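Side-chain contacts in prokaryotic transcription elongation factor GreA/GreB (Nitrosomonas europaea, PDB 2PN0), which probably binds RNA polymerase, as a member of the Rnk branch of the GreA/GreB family of transcription elongation factors: residues D35-E38 against A39-R43; E45-P49 against E50-P54; T77-P81 against K82-T86; A95-G98 against S99-G103. All blocks are in the same frame, centred on the assembly; numbering follows the deposited sequence. Where two conformers were deposited one is given.

Contact 1: residues D35-E38 against A39-R43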
loop_
_atom_site.group_PDB
_atom_site.type_symbol
_atom_site.label_atom_id
_atom_site.label_comp_id
_atom_site.label_asym_id
_atom_site.label_seq_id
_atom_site.Cartn_x
_atom_site.Cartn_y
_atom_site.Cartn_z
ATOM N N ASP A 35 2.975 13.590 -5.827
ATOM C CA ASP A 35 3.965 14.550 -6.350
ATOM C C ASP A 35 5.157 13.780 -6.914
ATOM O O ASP A 35 5.712 14.142 -7.960
ATOM C CB ASP A 35 4.449 15.520 -5.264
ATOM C CG ASP A 35 3.365 16.481 -4.799
ATOM O OD1 ASP A 35 2.324 16.582 -5.459
ATOM O OD2 ASP A 35 3.577 17.170 -3.786
ATOM N N ASP A 36 5.522 12.701 -6.233
ATOM C CA ASP A 36 6.721 11.924 -6.576
ATOM C C ASP A 36 6.491 11.056 -7.814
ATOM O O ASP A 36 7.374 10.946 -8.670
ATOM C CB ASP A 36 7.106 11.044 -5.373
ATOM C CG ASP A 36 7.243 11.865 -4.094
ATOM O OD1 ASP A 36 8.222 12.639 -3.967
ATOM O OD2 ASP A 36 6.393 11.691 -3.193
ATOM N N LEU A 37 5.300 10.476 -7.912
ATOM C CA LEU A 37 4.921 9.701 -9.087
ATOM C C LEU A 37 4.820 10.638 -10.297
ATOM O O LEU A 37 5.332 10.318 -11.367
ATOM C CB LEU A 37 3.586 9.012 -8.851
ATOM C CG LEU A 37 3.049 8.214 -10.061
ATOM C CD1 LEU A 37 3.973 7.034 -10.456
ATOM C CD2 LEU A 37 1.626 7.743 -9.795
ATOM N N GLU A 38 4.179 11.805 -10.142
ATOM C CA GLU A 38 4.124 12.781 -11.256
ATOM C C GLU A 38 5.519 13.165 -11.765
ATOM O O GLU A 38 5.786 13.206 -12.989
ATOM C CB GLU A 38 3.376 14.055 -10.801
ATOM C CG GLU A 38 1.907 13.841 -10.652
ATOM C CD GLU A 38 1.150 15.065 -10.128
ATOM O OE1 GLU A 38 1.758 15.933 -9.430
ATOM O OE2 GLU A 38 -0.083 15.124 -10.393
ATOM N N ALA A 39 6.421 13.441 -10.822
ATOM C CA ALA A 39 7.771 13.877 -11.156
ATOM C C ALA A 39 8.487 12.779 -11.954
ATOM O O ALA A 39 9.130 13.047 -13.004
ATOM C CB ALA A 39 8.541 14.216 -9.881
ATOM N N GLU A 40 8.370 11.549 -11.456
ATOM C CA GLU A 40 8.931 10.395 -12.115
ATOM C C GLU A 40 8.360 10.211 -13.540
ATOM O O GLU A 40 9.094 9.974 -14.498
ATOM C CB GLU A 40 8.660 9.180 -11.225
ATOM C CG GLU A 40 9.057 7.907 -11.811
ATOM C CD GLU A 40 8.830 6.788 -10.844
ATOM O OE1 GLU A 40 7.651 6.577 -10.440
ATOM O OE2 GLU A 40 9.833 6.133 -10.506
ATOM N N LEU A 41 7.041 10.354 -13.676
ATOM C CA LEU A 41 6.398 10.302 -15.000
ATOM C C LEU A 41 6.861 11.399 -15.951
ATOM O O LEU A 41 7.056 11.147 -17.150
ATOM C CB LEU A 41 4.865 10.304 -14.873
ATOM C CG LEU A 41 4.278 9.000 -14.288
ATOM C CD1 LEU A 41 2.781 9.115 -13.995
ATOM C CD2 LEU A 41 4.508 7.794 -15.233
ATOM N N ALA A 42 7.019 12.614 -15.424
ATOM C CA ALA A 42 7.351 13.780 -16.252
ATOM C C ALA A 42 8.690 13.635 -16.958
ATOM O O ALA A 42 8.870 14.138 -18.078
ATOM C CB ALA A 42 7.350 15.032 -15.402
ATOM N N ARG A 43 9.620 12.949 -16.304
ATOM C CA ARG A 43 10.986 12.821 -16.818
ATOM C C ARG A 43 11.304 11.408 -17.319
ATOM O O ARG A 43 12.454 11.104 -17.699
ATOM C CB ARG A 43 11.981 13.212 -15.739
ATOM C CG ARG A 43 11.982 12.272 -14.560
ATOM C CD ARG A 43 13.006 12.705 -13.541
ATOM N NE ARG A 43 14.329 12.876 -14.144
ATOM C CZ ARG A 43 15.335 12.020 -13.992
ATOM N NH1 ARG A 43 15.174 10.930 -13.245
ATOM N NH2 ARG A 43 16.506 12.261 -14.576
#

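Contact 2: residues E45-P49 against E50-P54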
loop_
_atom_site.group_PDB
_atom_site.type_symbol
_atom_site.label_atom_id
_atom_site.label_comp_id
_atom_site.label_asym_id
_atom_site.label_seq_id
_atom_site.Cartn_x
_atom_site.Cartn_y
_atom_site.Cartn_z
ATOM N N GLU A 45 11.541 8.061 -19.661
ATOM C CA GLU A 45 11.801 7.844 -21.069
ATOM C C GLU A 45 10.683 6.992 -21.634
ATOM O O GLU A 45 10.416 5.879 -21.152
ATOM C CB GLU A 45 13.199 7.284 -21.338
ATOM C CG GLU A 45 13.628 6.047 -20.583
ATOM C CD GLU A 45 14.852 5.420 -21.236
ATOM O OE1 GLU A 45 14.710 4.843 -22.338
ATOM O OE2 GLU A 45 15.959 5.519 -20.656
ATOM N N VAL A 46 9.995 7.561 -22.616
ATOM C CA VAL A 46 8.834 6.927 -23.210
ATOM C C VAL A 46 9.256 6.134 -24.438
ATOM O O VAL A 46 9.639 6.704 -25.459
ATOM C CB VAL A 46 7.737 7.954 -23.594
ATOM C CG1 VAL A 46 6.448 7.239 -23.903
ATOM C CG2 VAL A 46 7.494 8.956 -22.484
ATOM N N VAL A 47 9.185 4.814 -24.340
ATOM C CA VAL A 47 9.645 3.975 -25.436
ATOM C C VAL A 47 8.490 3.150 -26.006
ATOM O O VAL A 47 7.399 3.113 -25.430
ATOM C CB VAL A 47 10.831 3.065 -25.000
ATOM C CG1 VAL A 47 12.017 3.902 -24.519
ATOM C CG2 VAL A 47 10.404 2.099 -23.919
ATOM N N ASP A 48 8.719 2.514 -27.148
ATOM C CA ASP A 48 7.809 1.488 -27.614
ATOM C C ASP A 48 7.855 0.339 -26.599
ATOM O O ASP A 48 8.927 0.056 -26.053
ATOM C CB ASP A 48 8.246 0.973 -28.981
ATOM C CG ASP A 48 7.342 -0.125 -29.496
ATOM O OD1 ASP A 48 6.226 0.194 -29.967
ATOM O OD2 ASP A 48 7.732 -1.306 -29.408
ATOM N N PRO A 49 6.708 -0.328 -26.341
ATOM C CA PRO A 49 6.697 -1.486 -25.428
ATOM C C PRO A 49 7.823 -2.511 -25.673
ATOM O O PRO A 49 8.316 -3.125 -24.713
ATOM C CB PRO A 49 5.331 -2.121 -25.697
ATOM C CG PRO A 49 4.458 -0.968 -26.089
ATOM C CD PRO A 49 5.354 -0.028 -26.857
ATOM N N GLU A 50 8.231 -2.662 -26.937
ATOM C CA GLU A 50 9.212 -3.667 -27.349
ATOM C C GLU A 50 10.615 -3.491 -26.792
ATOM O O GLU A 50 11.323 -4.492 -26.630
ATOM C CB GLU A 50 9.324 -3.762 -28.882
ATOM C CG GLU A 50 8.063 -4.223 -29.627
ATOM C CD GLU A 50 7.320 -5.341 -28.917
ATOM O OE1 GLU A 50 6.121 -5.134 -28.616
ATOM O OE2 GLU A 50 7.931 -6.407 -28.650
ATOM N N GLU A 51 11.041 -2.248 -26.539
ATOM C CA GLU A 51 12.406 -2.133 -26.014
ATOM C C GLU A 51 12.476 -1.761 -24.537
ATOM O O GLU A 51 13.531 -1.396 -24.015
ATOM C CB GLU A 51 13.353 -1.299 -26.931
ATOM C CG GLU A 51 14.876 -1.775 -26.881
ATOM C CD GLU A 51 15.036 -3.257 -27.362
ATOM O OE1 GLU A 51 15.951 -3.975 -26.860
ATOM O OE2 GLU A 51 14.253 -3.696 -28.235
ATOM N N ILE A 52 11.351 -1.954 -23.846
ATOM C CA ILE A 52 11.377 -2.025 -22.375
ATOM C C ILE A 52 11.703 -3.475 -22.020
ATOM O O ILE A 52 10.959 -4.388 -22.406
ATOM C CB ILE A 52 10.030 -1.702 -21.695
ATOM C CG1 ILE A 52 9.592 -0.268 -21.955
ATOM C CG2 ILE A 52 10.144 -1.924 -20.186
ATOM C CD1 ILE A 52 8.142 -0.054 -21.692
ATOM N N PRO A 53 12.808 -3.703 -21.282
ATOM C CA PRO A 53 13.203 -5.078 -20.940
ATOM C C PRO A 53 12.126 -5.815 -20.135
ATOM O O PRO A 53 11.402 -5.167 -19.365
ATOM C CB PRO A 53 14.474 -4.883 -20.107
ATOM C CG PRO A 53 14.970 -3.512 -20.453
ATOM C CD PRO A 53 13.759 -2.699 -20.764
ATOM N N PRO A 54 12.012 -7.147 -20.313
ATOM C CA PRO A 54 11.048 -8.028 -19.602
ATOM C C PRO A 54 11.185 -8.025 -18.079
ATOM O O PRO A 54 10.266 -8.419 -17.371
ATOM C CB PRO A 54 11.367 -9.435 -20.150
ATOM C CG PRO A 54 12.724 -9.315 -20.790
ATOM C CD PRO A 54 12.829 -7.913 -21.282
#

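Contact 3: residues T77-P81 against K82-T86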
loop_
_atom_site.group_PDB
_atom_site.type_symbol
_atom_site.label_atom_id
_atom_site.label_comp_id
_atom_site.label_asym_id
_atom_site.label_seq_id
_atom_site.Cartn_x
_atom_site.Cartn_y
_atom_site.Cartn_z
ATOM N N THR A 77 0.178 -7.921 -8.847
ATOM C CA THR A 77 0.056 -7.420 -10.205
ATOM C C THR A 77 -0.336 -5.941 -10.095
ATOM O O THR A 77 -1.361 -5.599 -9.450
ATOM C CB THR A 77 -1.024 -8.214 -10.977
ATOM O OG1 THR A 77 -0.650 -9.611 -11.011
ATOM C CG2 THR A 77 -1.216 -7.664 -12.408
ATOM N N LEU A 78 0.476 -5.095 -10.731
ATOM C CA LEU A 78 0.319 -3.640 -10.694
ATOM C C LEU A 78 -0.743 -3.266 -11.704
ATOM O O LEU A 78 -0.586 -3.538 -12.895
ATOM C CB LEU A 78 1.648 -2.994 -11.103
ATOM C CG LEU A 78 1.657 -1.479 -11.173
ATOM C CD1 LEU A 78 1.261 -0.819 -9.799
ATOM C CD2 LEU A 78 3.008 -0.982 -11.723
ATOM N N VAL A 79 -1.832 -2.670 -11.244
ATOM C CA VAL A 79 -2.961 -2.424 -12.151
ATOM C C VAL A 79 -3.484 -0.999 -12.075
ATOM O O VAL A 79 -3.227 -0.258 -11.111
ATOM C CB VAL A 79 -4.148 -3.383 -11.835
ATOM C CG1 VAL A 79 -3.741 -4.842 -12.095
ATOM C CG2 VAL A 79 -4.593 -3.161 -10.382
ATOM N N TYR A 80 -4.265 -0.622 -13.108
ATOM C CA TYR A 80 -5.076 0.587 -13.029
ATOM C C TYR A 80 -6.226 0.392 -12.036
ATOM O O TYR A 80 -6.557 -0.751 -11.739
ATOM C CB TYR A 80 -5.624 0.920 -14.416
ATOM C CG TYR A 80 -4.538 1.400 -15.357
ATOM C CD1 TYR A 80 -4.049 2.712 -15.284
ATOM C CD2 TYR A 80 -3.992 0.547 -16.310
ATOM C CE1 TYR A 80 -3.037 3.158 -16.158
ATOM C CE2 TYR A 80 -2.983 0.978 -17.168
ATOM C CZ TYR A 80 -2.523 2.286 -17.091
ATOM O OH TYR A 80 -1.541 2.732 -17.958
ATOM N N PRO A 81 -6.776 1.493 -11.484
ATOM C CA PRO A 81 -7.875 1.365 -10.506
ATOM C C PRO A 81 -9.011 0.418 -10.939
ATOM O O PRO A 81 -9.489 -0.355 -10.103
ATOM C CB PRO A 81 -8.346 2.803 -10.317
ATOM C CG PRO A 81 -7.081 3.592 -10.459
ATOM C CD PRO A 81 -6.366 2.904 -11.632
ATOM N N LYS A 82 -9.391 0.439 -12.227
ATOM C CA LYS A 82 -10.477 -0.429 -12.736
ATOM C C LYS A 82 -10.261 -1.922 -12.419
ATOM O O LYS A 82 -11.232 -2.685 -12.334
ATOM C CB LYS A 82 -10.674 -0.230 -14.243
ATOM C CG LYS A 82 -9.485 -0.597 -15.093
ATOM C CD LYS A 82 -9.694 -0.150 -16.547
ATOM C CE LYS A 82 -8.368 0.019 -17.278
ATOM N NZ LYS A 82 -7.565 -1.224 -17.375
ATOM N N ASP A 83 -9.003 -2.330 -12.214
ATOM C CA ASP A 83 -8.693 -3.754 -12.144
ATOM C C ASP A 83 -8.314 -4.322 -10.789
ATOM O O ASP A 83 -7.974 -5.516 -10.683
ATOM C CB ASP A 83 -7.645 -4.100 -13.188
ATOM C CG ASP A 83 -8.170 -3.941 -14.584
ATOM O OD1 ASP A 83 -9.318 -4.409 -14.840
ATOM O OD2 ASP A 83 -7.453 -3.374 -15.433
ATOM N N VAL A 84 -8.377 -3.523 -9.738
ATOM C CA VAL A 84 -8.108 -4.131 -8.443
ATOM C C VAL A 84 -9.305 -5.018 -8.111
ATOM O O VAL A 84 -10.413 -4.785 -8.597
ATOM C CB VAL A 84 -7.686 -3.129 -7.308
ATOM C CG1 VAL A 84 -7.100 -1.826 -7.902
ATOM C CG2 VAL A 84 -8.804 -2.863 -6.321
ATOM N N ASP A 85 -9.040 -6.078 -7.365
ATOM C CA ASP A 85 -10.110 -6.965 -6.918
ATOM C C ASP A 85 -9.963 -7.241 -5.412
ATOM O O ASP A 85 -9.158 -6.589 -4.745
ATOM C CB ASP A 85 -10.128 -8.239 -7.768
ATOM C CG ASP A 85 -8.888 -9.055 -7.605
ATOM O OD1 ASP A 85 -8.246 -8.971 -6.530
ATOM O OD2 ASP A 85 -8.549 -9.813 -8.540
ATOM N N THR A 86 -10.754 -8.169 -4.869
ATOM C CA THR A 86 -10.752 -8.428 -3.421
ATOM C C THR A 86 -9.779 -9.541 -3.001
ATOM O O THR A 86 -9.796 -9.982 -1.844
ATOM C CB THR A 86 -12.181 -8.790 -2.908
ATOM O OG1 THR A 86 -12.619 -9.986 -3.558
ATOM C CG2 THR A 86 -13.156 -7.669 -3.191
HETATM O O HOH W 1 -4.904 -2.536 -15.162
#

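Contact 4: residues A95-G98 against S99-G103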
loop_
_atom_site.group_PDB
_atom_site.type_symbol
_atom_site.label_atom_id
_atom_site.label_comp_id
_atom_site.label_asym_id
_atom_site.label_seq_id
_atom_site.Cartn_x
_atom_site.Cartn_y
_atom_site.Cartn_z
ATOM N N ALA A 95 -2.008 3.206 -4.990
ATOM C CA ALA A 95 -1.903 2.752 -3.590
ATOM C C ALA A 95 -0.460 2.860 -3.069
ATOM O O ALA A 95 0.498 2.696 -3.858
ATOM C CB ALA A 95 -2.396 1.317 -3.446
ATOM N N PRO A 96 -0.288 3.058 -1.744
ATOM C CA PRO A 96 1.034 2.888 -1.156
ATOM C C PRO A 96 1.641 1.555 -1.649
ATOM O O PRO A 96 0.924 0.524 -1.777
ATOM C CB PRO A 96 0.754 2.825 0.345
ATOM C CG PRO A 96 -0.465 3.746 0.508
ATOM C CD PRO A 96 -1.300 3.473 -0.748
ATOM N N VAL A 97 2.926 1.610 -1.937
ATOM C CA VAL A 97 3.690 0.478 -2.552
ATOM C C VAL A 97 3.434 0.383 -4.041
ATOM O O VAL A 97 4.393 0.456 -4.822
ATOM C CB VAL A 97 3.535 -0.908 -1.859
ATOM C CG1 VAL A 97 4.428 -1.942 -2.585
ATOM C CG2 VAL A 97 3.979 -0.811 -0.399
ATOM N N GLY A 98 2.152 0.244 -4.420
ATOM C CA GLY A 98 1.747 0.204 -5.834
ATOM C C GLY A 98 2.369 1.373 -6.615
ATOM O O GLY A 98 2.997 1.176 -7.684
ATOM N N SER A 99 2.226 2.595 -6.105
ATOM C CA SER A 99 2.774 3.776 -6.802
ATOM C C SER A 99 4.287 3.716 -6.951
ATOM O O SER A 99 4.827 4.350 -7.843
ATOM C CB SER A 99 2.346 5.095 -6.098
ATOM O OG SER A 99 2.769 5.127 -4.729
ATOM N N ALA A 100 4.971 3.006 -6.058
ATOM C CA ALA A 100 6.445 2.885 -6.133
ATOM C C ALA A 100 6.901 1.708 -7.005
ATOM O O ALA A 100 8.099 1.607 -7.335
ATOM C CB ALA A 100 7.028 2.712 -4.692
ATOM N N LEU A 101 5.999 0.791 -7.349
ATOM C CA LEU A 101 6.449 -0.410 -8.091
ATOM C C LEU A 101 6.791 -0.097 -9.546
ATOM O O LEU A 101 7.659 -0.742 -10.122
ATOM C CB LEU A 101 5.394 -1.549 -8.067
ATOM C CG LEU A 101 5.197 -2.286 -6.752
ATOM C CD1 LEU A 101 4.040 -3.334 -6.892
ATOM C CD2 LEU A 101 6.504 -2.991 -6.274
ATOM N N LEU A 102 6.082 0.864 -10.132
ATOM C CA LEU A 102 6.228 1.177 -11.556
ATOM C C LEU A 102 7.671 1.563 -11.773
ATOM O O LEU A 102 8.226 2.375 -11.046
ATOM C CB LEU A 102 5.326 2.352 -11.918
ATOM C CG LEU A 102 5.332 2.728 -13.401
ATOM C CD1 LEU A 102 4.703 1.569 -14.217
ATOM C CD2 LEU A 102 4.608 4.085 -13.560
ATOM N N GLY A 103 8.290 0.948 -12.757
ATOM C CA GLY A 103 9.650 1.338 -13.119
ATOM C C GLY A 103 10.752 0.606 -12.365
ATOM O O GLY A 103 11.944 0.683 -12.761
HETATM O O HOH W 2 4.163 4.123 -2.550
#

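Contact 1: residues D35-E38 against A39-R43
Leu-37 and Leu-41, one helical turn apart, share the inward side of helix 34-42, with Leu-37 CG 4.0 Å from Leu-41 CD1. The two side chains cross obliquely. Leu-41 also folds back over the turn before it: its CG, opposite the carbonyl carbon at chi1 -70°, sits 3.4 Å from Leu-37 O. Leu-37 sends its own CG opposite the backbone N (chi1 177°), and this carries CD1 round towards Glu-40, whose OE1 lies 3.7 Å from that methyl. The extended chain of Glu-40 carries its carboxylate out to the leucine, and it is OE1, not the CH2 groups, that meets CD1.

Behind these side chains stands the helical backbone. Leu-41 N donates to Leu-37 O at 2.9 Å, Glu-40 N reaches Asp-36 O at 3.0 Å, and Ala-42 N reaches Glu-38 O at 2.8 Å. On the more open side, the methyl of Ala-39 rests 3.4 Å from Asp-35 O, while Glu-38 turns back along the helix to form a salt bridge with Arg-34.

Farther out, Leu-41 packs on Leu-19 and Leu-23 of helix 13-25 and on Leu-102, and Leu-37 meets Pro-115 of the second subunit, which also packs on Asp-36 and Glu-40. Asp-35, Ala-39 and Ala-42 thus take the open side and the leucines the inner one. That is the pattern of an amphipathic alpha-helix, here one member of the two-helix N-terminal region of Rnk, packed against its partner helix.

Contact 2: residues E45-P49 against E50-P54
Asp-48 holds Glu-50 through its side chain: Glu-50 N donates to Asp-48 OD2 at 2.9 Å, arriving from above the carboxylate plane, 48° out of it. CG of Asp-48 lies opposite the backbone N (chi1 179°), which swings the carboxylate forward over the next two residues. The backbone carbonyl of the same residue takes a second donor, Glu-51 N, 3.2 Å from Asp-48 O, again from above the carbonyl plane. One residue further, Ile-52 N makes a weak bond to Pro-49 O at 3.4 Å. Three successive N-H groups therefore find acceptors on Asp-48 and Pro-49.

The side chains of Asp-48 and Glu-50 run side by side in the same direction, their carboxylate planes 49° apart. With Asp-48 OD2 4.2 Å from Glu-50 OE1, the like charges may raise the proton affinity of one group; the N-H on OD2 would offset this in part. Beneath the turn, Val-47 CG2 faces Ile-52, whose CD1 is 3.8 Å away, though the modelled fit of this pair is doubtful.

Upstream, Glu-45 and Val-47 bond by their backbones to strand 10-12 and its approach. An Asx turn beginning at an Asp-Pro step, merged with a short 3-10 turn, thus leads the chain out of strand 45-47.

Contact 3: residues T77-P81 against K82-T86
Val-79 overlaps Val-84 and Asp-83 where the chain turns back on itself: its CG2 lies 3.8 Å from Val-84 CG1, and its CB 3.8 Å from Asp-83 CB. The turn is a short 3-10 segment that carries the chain out of strand 77-79, which pairs in parallel with strand 90-92 in the FKBP-like C-terminal region of the GreA/GreB family. Its main bond runs from Asp-83 N to Tyr-80 O at 2.9 Å, the donor standing 42° above the carbonyl plane. A weak bond from Val-84 N to Pro-81 O, at 3.4 Å, follows it.

Lys-82 runs alongside Tyr-80, both side chains pointing the same way. Its CG stands between the backbone N and the carbonyl carbon (chi1 62°), and a bend at the far end of the chain turns the amine back, leaving NZ 4.1 Å from Tyr-80 CD2 and oblique to the ring. The ring has other company: Tyr-80 OH is hydrogen-bonded to Asp-15, and Arg-18 makes a cation-pi contact with it. Pro-81 packs on Leu-22 and Ser-92, and Val-84 meets Val-84 of the second subunit, so the turn also lines part of the dimer interface.

The charge of Lys-82 is answered next door. NZ meets Asp-83 OD2 at 2.9 Å on its syn side, in a salt bridge, and the same oxygen has a further donor: a water that gives its hydrogen to Asp-83 OD2 at 2.7 Å while accepting from Tyr-80 N.

Contact 4: residues A95-G98 against S99-G103
The peptide units are the flat groups of this contact, and their carbonyls are met differently. Ala-95 O takes Ser-99 N nearly head-on, at 2.8 Å. Gly-98 O, by contrast, receives Leu-101 N at 3.0 Å over the face of its peptide, 65° out of the carbonyl plane, in an i to i+3 bond. Between them, Val-97 O accepts a weak bond from Ala-100 N, while carbon crowds round the same oxygen: Leu-101 CG at 3.4 Å and the methyl of Ala-100 at 3.5 Å.

Before the helix the chain makes a classic gamma turn centred on Val-97, whose phi is 78°, closed by a weak bond from Gly-98 N to Pro-96 O. Val-97 N is then taken up by a water that also donates to Ser-99 OG at 2.8 Å. The hydroxyl of Ser-99 is placed for this because it stands between the backbone N and the carbonyl carbon (chi1 58°). Water and serine together bridge the bend to the first turn of the helix.

The side chains of Val-97 and Leu-101 come no closer than 4.3 Å, CG1 to CG, and both touch Ile-91 of strand 90-92. Val-97 also reaches Trp-112 and Leu-101 Ile-110, both on strand 109-113. The short helix 98-101 is thus set against these two strands, with Pro-113 and Pro-115 of the second subunit packing on Ala-100 and Ser-99.

Contact 4 is the buried one, close to the centre of the chain; contact 3 is partly buried, and contacts 1 and 2 lie at the surface. Contact 4 touches two of the others: Leu-37 and Leu-41 of contact 1 pack on its helix and the residue after it, and Leu-78 of contact 3 packs on Gly-98 and Leu-102. Contacts 1 and 2 adjoin in sequence, on helix 34-42 and strand 45-47. Regular i to i+4 bonds run through contact 1, whereas contacts 2 and 3 are short proline-containing turns after strands, one with neighbouring acids, the other with an ion pair. Contacts 1, 3 and 4 meet the second subunit.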